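Local atomic coordinates of 273aa long hypothetical dTDP-4-dehydrorhamnose reductase (PDB entry 2GGS), a protein that binds NADPH and probably acts as a dTDP-4-dehydrorhamnose reductase, a member of the extended short-chain dehydrogenase/reductase family. Residues A[152-157]-A[184-189]; A[205-210]-A[261-266]. All blocks are in the same frame, centred on the assembly; numbering follows the deposited sequence.

Contact 1 of 2, residues A[152-157]-A[184-189]. With NDP (NADPH dihydro-nicotinamide-adenine-dinucleotide phosphate), chain C.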
loop_
_atom_site.group_PDB
_atom_site.type_symbol
_atom_site.label_atom_id
_atom_site.label_comp_id
_atom_site.label_asym_id
_atom_site.label_seq_id
_atom_site.Cartn_x
_atom_site.Cartn_y
_atom_site.Cartn_z
ATOM N N SER A 152 -0.010 -5.285 2.699
ATOM C CA SER A 152 1.292 -5.511 3.325
ATOM C C SER A 152 2.362 -5.608 2.243
ATOM O O SER A 152 2.178 -6.321 1.269
ATOM C CB SER A 152 1.244 -6.813 4.132
ATOM O OG SER A 152 2.510 -7.176 4.625
ATOM N N GLY A 153 3.492 -4.922 2.434
ATOM C CA GLY A 153 4.689 -5.226 1.650
ATOM C C GLY A 153 4.498 -5.146 0.150
ATOM O O GLY A 153 5.023 -5.959 -0.605
ATOM N N ILE A 154 3.775 -4.122 -0.330
ATOM C CA ILE A 154 3.628 -3.942 -1.770
ATOM C C ILE A 154 4.982 -3.846 -2.432
ATOM O O ILE A 154 5.813 -3.012 -2.039
ATOM C CB ILE A 154 2.834 -2.663 -2.154
ATOM C CG1 ILE A 154 1.426 -2.679 -1.530
ATOM C CG2 ILE A 154 2.715 -2.549 -3.681
ATOM C CD1 ILE A 154 0.626 -1.369 -1.832
ATOM N N PHE A 155 5.168 -4.647 -3.478
ATOM C CA PHE A 155 6.421 -4.587 -4.242
ATOM C C PHE A 155 6.244 -4.548 -5.743
ATOM O O PHE A 155 5.353 -5.150 -6.316
ATOM C CB PHE A 155 7.390 -5.695 -3.830
ATOM C CG PHE A 155 6.914 -7.101 -4.208
ATOM C CD1 PHE A 155 6.207 -7.858 -3.282
ATOM C CD2 PHE A 155 7.202 -7.642 -5.457
ATOM C CE1 PHE A 155 5.743 -9.146 -3.603
ATOM C CE2 PHE A 155 6.766 -8.957 -5.792
ATOM C CZ PHE A 155 6.039 -9.702 -4.865
ATOM N N ARG A 156 7.103 -3.761 -6.409
ATOM C CA ARG A 156 7.073 -3.627 -7.844
ATOM C C ARG A 156 8.501 -3.212 -8.195
ATOM O O ARG A 156 9.393 -4.067 -8.248
ATOM C CB ARG A 156 6.041 -2.589 -8.299
ATOM C CG ARG A 156 5.880 -2.499 -9.805
ATOM C CD ARG A 156 4.889 -1.424 -10.228
ATOM N NE ARG A 156 4.851 -1.346 -11.672
ATOM C CZ ARG A 156 5.728 -0.652 -12.396
ATOM N NH1 ARG A 156 6.683 0.046 -11.790
ATOM N NH2 ARG A 156 5.659 -0.655 -13.726
ATOM N N ASN A 157 8.713 -1.908 -8.362
ATOM C CA ASN A 157 10.060 -1.369 -8.590
ATOM C C ASN A 157 10.787 -0.974 -7.293
ATOM O O ASN A 157 11.970 -0.571 -7.317
ATOM C CB ASN A 157 9.922 -0.132 -9.484
ATOM C CG ASN A 157 8.900 0.843 -8.929
ATOM O OD1 ASN A 157 7.704 0.568 -8.890
ATOM N ND2 ASN A 157 9.368 2.001 -8.503
ATOM N N ILE A 184 2.645 -8.595 -1.167
ATOM C CA ILE A 184 1.854 -8.789 -2.364
ATOM C C ILE A 184 2.451 -7.926 -3.462
ATOM O O ILE A 184 2.886 -6.788 -3.192
ATOM C CB ILE A 184 0.346 -8.429 -2.078
ATOM C CG1 ILE A 184 -0.593 -8.756 -3.263
ATOM C CG2 ILE A 184 0.214 -6.914 -1.553
ATOM C CD1 ILE A 184 -2.070 -8.622 -2.889
ATOM N N SER A 185 2.511 -8.437 -4.686
ATOM C CA SER A 185 2.969 -7.599 -5.809
ATOM C C SER A 185 1.967 -6.509 -6.082
ATOM O O SER A 185 0.754 -6.682 -5.890
ATOM C CB SER A 185 3.197 -8.379 -7.093
ATOM O OG SER A 185 1.987 -8.979 -7.524
ATOM N N ALA A 186 2.465 -5.350 -6.527
ATOM C CA ALA A 186 1.512 -4.330 -6.926
ATOM C C ALA A 186 0.481 -4.814 -7.927
ATOM O O ALA A 186 -0.678 -4.421 -7.826
ATOM C CB ALA A 186 2.259 -3.075 -7.467
ATOM N N ARG A 187 0.887 -5.633 -8.918
ATOM C CA ARG A 187 -0.045 -6.097 -9.947
ATOM C C ARG A 187 -1.146 -7.019 -9.387
ATOM O O ARG A 187 -2.292 -6.924 -9.815
ATOM C CB ARG A 187 0.687 -6.751 -11.119
ATOM C CG ARG A 187 1.398 -8.058 -10.749
ATOM C CD ARG A 187 2.032 -8.590 -12.033
ATOM N NE ARG A 187 2.548 -9.933 -11.822
ATOM C CZ ARG A 187 2.824 -10.789 -12.808
ATOM N NH1 ARG A 187 2.652 -10.445 -14.081
ATOM N NH2 ARG A 187 3.287 -11.997 -12.513
ATOM N N LYS A 188 -0.789 -7.898 -8.452
ATOM C CA LYS A 188 -1.817 -8.770 -7.860
ATOM C C LYS A 188 -2.797 -8.003 -7.004
ATOM O O LYS A 188 -4.020 -8.240 -7.075
ATOM C CB LYS A 188 -1.183 -9.917 -7.061
ATOM C CG LYS A 188 -0.451 -10.905 -7.959
ATOM C CD LYS A 188 -1.421 -11.727 -8.835
ATOM C CE LYS A 188 -0.640 -12.788 -9.606
ATOM N NZ LYS A 188 -1.212 -13.101 -10.959
ATOM N N LEU A 189 -2.262 -7.081 -6.196
ATOM C CA LEU A 189 -3.095 -6.159 -5.395
ATOM C C LEU A 189 -4.024 -5.351 -6.313
ATOM O O LEU A 189 -5.196 -5.216 -6.027
ATOM C CB LEU A 189 -2.220 -5.233 -4.536
ATOM C CG LEU A 189 -3.088 -4.312 -3.663
ATOM C CD1 LEU A 189 -4.195 -5.068 -2.855
ATOM C CD2 LEU A 189 -2.197 -3.499 -2.741
HETATM P PA NDP C . 4.583 4.541 -3.454
HETATM O O1A NDP C . 5.586 5.070 -2.517
HETATM O O2A NDP C . 5.160 3.804 -4.604
HETATM O O5B NDP C . 3.645 5.680 -4.020
HETATM C C5B NDP C . 3.272 6.778 -3.209
HETATM C C4B NDP C . 2.355 7.614 -4.064
HETATM O O4B NDP C . 1.835 8.657 -3.236
HETATM C C3B NDP C . 3.044 8.220 -5.277
HETATM O O3B NDP C . 2.171 8.138 -6.371
HETATM C C2B NDP C . 3.209 9.679 -4.835
HETATM O O2B NDP C . 3.191 10.491 -5.970
HETATM C C1B NDP C . 1.945 9.847 -4.003
HETATM N N9A NDP C . 2.053 10.997 -3.099
HETATM C C8A NDP C . 2.851 11.110 -2.001
HETATM N N7A NDP C . 2.664 12.349 -1.463
HETATM C C5A NDP C . 1.763 12.995 -2.224
HETATM C C6A NDP C . 1.213 14.281 -2.154
HETATM N N6A NDP C . 1.665 15.171 -1.228
HETATM N N1A NDP C . 0.322 14.627 -3.133
HETATM C C2A NDP C . -0.070 13.775 -4.159
HETATM N N3A NDP C . 0.488 12.521 -4.227
HETATM C C4A NDP C . 1.384 12.161 -3.279
HETATM O O3 NDP C . 3.599 3.678 -2.496
HETATM P PN NDP C . 2.899 2.256 -2.843
HETATM O O1N NDP C . 2.322 2.190 -4.167
HETATM O O2N NDP C . 3.923 1.282 -2.399
HETATM O O5D NDP C . 1.765 2.255 -1.715
HETATM C C5D NDP C . 0.396 2.422 -2.071
HETATM C C4D NDP C . -0.500 2.462 -0.840
HETATM O O4D NDP C . -0.352 1.244 -0.148
HETATM C C3D NDP C . -0.163 3.567 0.157
HETATM O O3D NDP C . -1.400 3.916 0.717
HETATM C C2D NDP C . 0.696 2.879 1.188
HETATM O O2D NDP C . 0.637 3.567 2.426
HETATM C C1D NDP C . -0.002 1.497 1.215
HETATM N N1N NDP C . 0.912 0.463 1.715
HETATM C C2N NDP C . 2.163 0.395 1.164
HETATM C C3N NDP C . 3.021 -0.662 1.435
HETATM C C7N NDP C . 4.373 -0.679 0.798
HETATM O O7N NDP C . 5.324 -1.615 1.250
HETATM N N7N NDP C . 4.662 0.192 -0.167
HETATM C C4N NDP C . 2.598 -1.778 2.372
HETATM C C5N NDP C . 1.218 -1.602 2.959
HETATM C C6N NDP C . 0.442 -0.497 2.589
HETATM P P2B NDP C . 4.576 11.147 -6.606
HETATM O O1X NDP C . 4.138 11.506 -7.969
HETATM O O2X NDP C . 5.662 10.126 -6.562
HETATM O O3X NDP C . 5.013 12.374 -5.766
#
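Ile154 wedges between the nicotinamide end of NADPH and the start of helix 186-199. Its CD1 sits 3.3 Å from the cofactor's ribose oxygen O4D and 3.7 Å from Leu189 CD2, the two side chains crossing at about a right angle. CG1 is anti to the carbonyl carbon (chi1 -58°), which leaves CG2 anti to the backbone N, where it meets Ala186 CB at 3.8 Å. Gly153 N approaches the nicotinamide C4N to 3.3 Å. Behind this layer the backbones are joined at a single bridge, where Phe155 N donates to Ile184 O and Phe155 O accepts from Ala186 N at 2.9 Å, a nearly straight bond (166°); Ile184 N to Ser152 O is a further, weak bond. The Phe155 ring folds back across this bridge, and Ser185 CA lies over the centre of one face in a CH-pi contact, 3.8 Å from the centroid. Ser185 also caps the helix: its OG accepts from Lys188 N at 3.1 Å and is bonded to Asp267 as well. Arg156 rests CB on Ala186 CB, while its guanidinium reaches Asn157 OD1 and pairs with Glu15. Hydrogen bonds thus tie loop to helix start, and Ile154 separately offers the nicotinamide riboside an apolar contact.

Contact 2 of 2, residues A[205-210]-A[261-266]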
loop_
_atom_site.group_PDB
_atom_site.type_symbol
_atom_site.label_atom_id
_atom_site.label_comp_id
_atom_site.label_asym_id
_atom_site.label_seq_id
_atom_site.Cartn_x
_atom_site.Cartn_y
_atom_site.Cartn_z
ATOM N N ILE A 205 -11.321 -4.444 4.647
ATOM C CA ILE A 205 -10.982 -5.752 4.045
ATOM C C ILE A 205 -9.470 -5.862 3.957
ATOM O O ILE A 205 -8.813 -4.880 3.622
ATOM C CB ILE A 205 -11.685 -6.016 2.678
ATOM C CG1 ILE A 205 -11.501 -7.466 2.171
ATOM C CG2 ILE A 205 -11.175 -5.048 1.586
ATOM C CD1 ILE A 205 -12.358 -7.764 0.919
ATOM N N HIS A 206 -8.939 -7.024 4.317
ATOM C CA HIS A 206 -7.497 -7.296 4.179
ATOM C C HIS A 206 -7.218 -7.973 2.869
ATOM O O HIS A 206 -7.813 -9.024 2.563
ATOM C CB HIS A 206 -6.975 -8.178 5.315
ATOM C CG HIS A 206 -6.917 -7.475 6.631
ATOM N ND1 HIS A 206 -6.523 -8.095 7.792
ATOM C CD2 HIS A 206 -7.217 -6.191 6.967
ATOM C CE1 HIS A 206 -6.569 -7.220 8.789
ATOM N NE2 HIS A 206 -6.946 -6.049 8.302
ATOM N N VAL A 207 -6.307 -7.412 2.083
ATOM C CA VAL A 207 -5.895 -8.044 0.825
ATOM C C VAL A 207 -4.348 -8.031 0.791
ATOM O O VAL A 207 -3.742 -7.017 0.464
ATOM C CB VAL A 207 -6.478 -7.340 -0.442
ATOM C CG1 VAL A 207 -6.087 -8.085 -1.692
ATOM C CG2 VAL A 207 -8.007 -7.194 -0.379
ATOM N N ALA A 208 -3.713 -9.155 1.144
ATOM C CA ALA A 208 -2.252 -9.258 1.133
ATOM C C ALA A 208 -1.793 -10.692 0.849
ATOM O O ALA A 208 -2.628 -11.559 0.552
ATOM C CB ALA A 208 -1.665 -8.757 2.448
ATOM N N GLY A 209 -0.487 -10.912 0.918
ATOM C CA GLY A 209 0.118 -12.170 0.467
ATOM C C GLY A 209 0.138 -13.223 1.565
ATOM O O GLY A 209 -0.503 -13.087 2.567
ATOM N N GLU A 210 0.885 -14.296 1.338
ATOM C CA GLU A 210 1.047 -15.339 2.352
ATOM C C GLU A 210 2.096 -14.882 3.364
ATOM O O GLU A 210 3.065 -14.184 3.012
ATOM C CB GLU A 210 1.514 -16.639 1.673
ATOM C CG GLU A 210 0.557 -17.197 0.649
ATOM C CD GLU A 210 -0.330 -18.286 1.238
ATOM O OE1 GLU A 210 -1.217 -18.766 0.510
ATOM O OE2 GLU A 210 -0.164 -18.633 2.432
ATOM N N THR A 261 -9.723 -14.272 -8.023
ATOM C CA THR A 261 -8.290 -14.268 -8.354
ATOM C C THR A 261 -7.368 -14.636 -7.185
ATOM O O THR A 261 -7.611 -14.232 -6.050
ATOM C CB THR A 261 -7.847 -12.886 -8.907
ATOM O OG1 THR A 261 -6.591 -13.021 -9.594
ATOM C CG2 THR A 261 -7.718 -11.788 -7.772
ATOM N N ASP A 262 -6.326 -15.417 -7.473
ATOM C CA ASP A 262 -5.303 -15.719 -6.473
ATOM C C ASP A 262 -4.378 -14.506 -6.395
ATOM O O ASP A 262 -3.432 -14.391 -7.168
ATOM C CB ASP A 262 -4.497 -16.987 -6.838
ATOM C CG ASP A 262 -3.387 -17.279 -5.856
ATOM O OD1 ASP A 262 -3.047 -16.395 -5.057
ATOM O OD2 ASP A 262 -2.835 -18.415 -5.827
ATOM N N PHE A 263 -4.662 -13.636 -5.434
ATOM C CA PHE A 263 -3.874 -12.423 -5.210
ATOM C C PHE A 263 -2.764 -12.667 -4.210
ATOM O O PHE A 263 -1.976 -11.772 -3.941
ATOM C CB PHE A 263 -4.795 -11.301 -4.709
ATOM C CG PHE A 263 -5.512 -11.630 -3.414
ATOM C CD1 PHE A 263 -4.888 -11.493 -2.176
ATOM C CD2 PHE A 263 -6.817 -12.128 -3.446
ATOM C CE1 PHE A 263 -5.563 -11.798 -0.984
ATOM C CE2 PHE A 263 -7.494 -12.416 -2.257
ATOM C CZ PHE A 263 -6.875 -12.297 -1.054
ATOM N N TYR A 264 -2.714 -13.877 -3.624
ATOM C CA TYR A 264 -1.912 -14.093 -2.434
ATOM C C TYR A 264 -0.643 -14.943 -2.588
ATOM O O TYR A 264 0.345 -14.702 -1.900
ATOM C CB TYR A 264 -2.771 -14.675 -1.311
ATOM C CG TYR A 264 -3.675 -15.771 -1.803
ATOM C CD1 TYR A 264 -3.229 -17.090 -1.850
ATOM C CD2 TYR A 264 -4.978 -15.483 -2.205
ATOM C CE1 TYR A 264 -4.084 -18.109 -2.304
ATOM C CE2 TYR A 264 -5.836 -16.499 -2.681
ATOM C CZ TYR A 264 -5.366 -17.798 -2.716
ATOM O OH TYR A 264 -6.219 -18.780 -3.198
ATOM N N THR A 265 -0.666 -15.929 -3.492
ATOM C CA THR A 265 0.537 -16.705 -3.756
ATOM C C THR A 265 1.676 -15.777 -4.153
ATOM O O THR A 265 1.471 -14.878 -4.992
ATOM C CB THR A 265 0.280 -17.731 -4.828
ATOM O OG1 THR A 265 -0.726 -18.621 -4.334
ATOM C CG2 THR A 265 1.558 -18.534 -5.145
ATOM N N LEU A 266 2.828 -15.970 -3.530
ATOM C CA LEU A 266 3.984 -15.114 -3.795
ATOM C C LEU A 266 4.193 -14.920 -5.305
ATOM O O LEU A 266 4.256 -15.892 -6.070
ATOM C CB LEU A 266 5.257 -15.674 -3.194
ATOM C CG LEU A 266 6.496 -14.765 -3.350
ATOM C CD1 LEU A 266 6.283 -13.491 -2.483
ATOM C CD2 LEU A 266 7.783 -15.482 -2.969
HETATM O O HOH W 1 2.716 -13.464 -1.113
#
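Val207 CG1 stands over one face of the Phe263 ring, 3.6 Å above the plane and offset toward the rim at CD1, in a CH-pi contact; with CG1 anti to the backbone N (chi1 -177°), this branch is the one carried to the ring, and the two side chains cross at about a right angle. Over the opposite face lies Tyr264 CD2, above the ring centre, while Ala208 O meets the ring edge in plane, 3.3 Å from CE1. An alanine in place of Phe263 would probably leave Val207 CG1 and Ala208 O without their aromatic partner and Tyr264 without the ring beside it. Tyr264 lies alongside Glu210, the two pointing the same way, with carboxylate and ring planes 67° apart and OE1 3.5 Å from CD1. Arg256 serves both, through a salt bridge to Glu210 OE1 and a cation-pi contact with Tyr264. The backbones meet more loosely: Glu210 N gives a weak bond to Tyr264 O, and one water accepts from Glu210 N and donates to Tyr264 O at 2.8 Å, bridging the same pair. Asp262 OD1 stands over one face of the Tyr264 ring, above its centre, and is gripped by Tyr264 N and Thr265 N, the latter at 2.9 Å, while Thr265 OG1 donates to OD2. This is an Asx turn, packed against the segment leaving strand 203-206, an outermost strand of the parallel Rossmann-type sheet.

In the fold
The two contacts lie in series along the chain, contact 1 closing before contact 2 opens, and their centres are about 10 Å apart. Helix 186-199, which starts in contact 1, is followed directly by strand 203-206, which leads into contact 2; this strand pairs in parallel with strand 147-151, whose end leads into the loop of contact 1. The contacts also touch: Leu189 CD1 packs on Val207 CG1 at 3.7 Å, and Ile184 CD1 approaches Phe263 O. Contact 1 reaches the nicotinamide end of NADPH, while contact 2 lies farther from the centre of the chain; a chain of side-chain contacts, through Leu189 and Val207, thus runs from the cofactor pocket to the loop after helix 253-258.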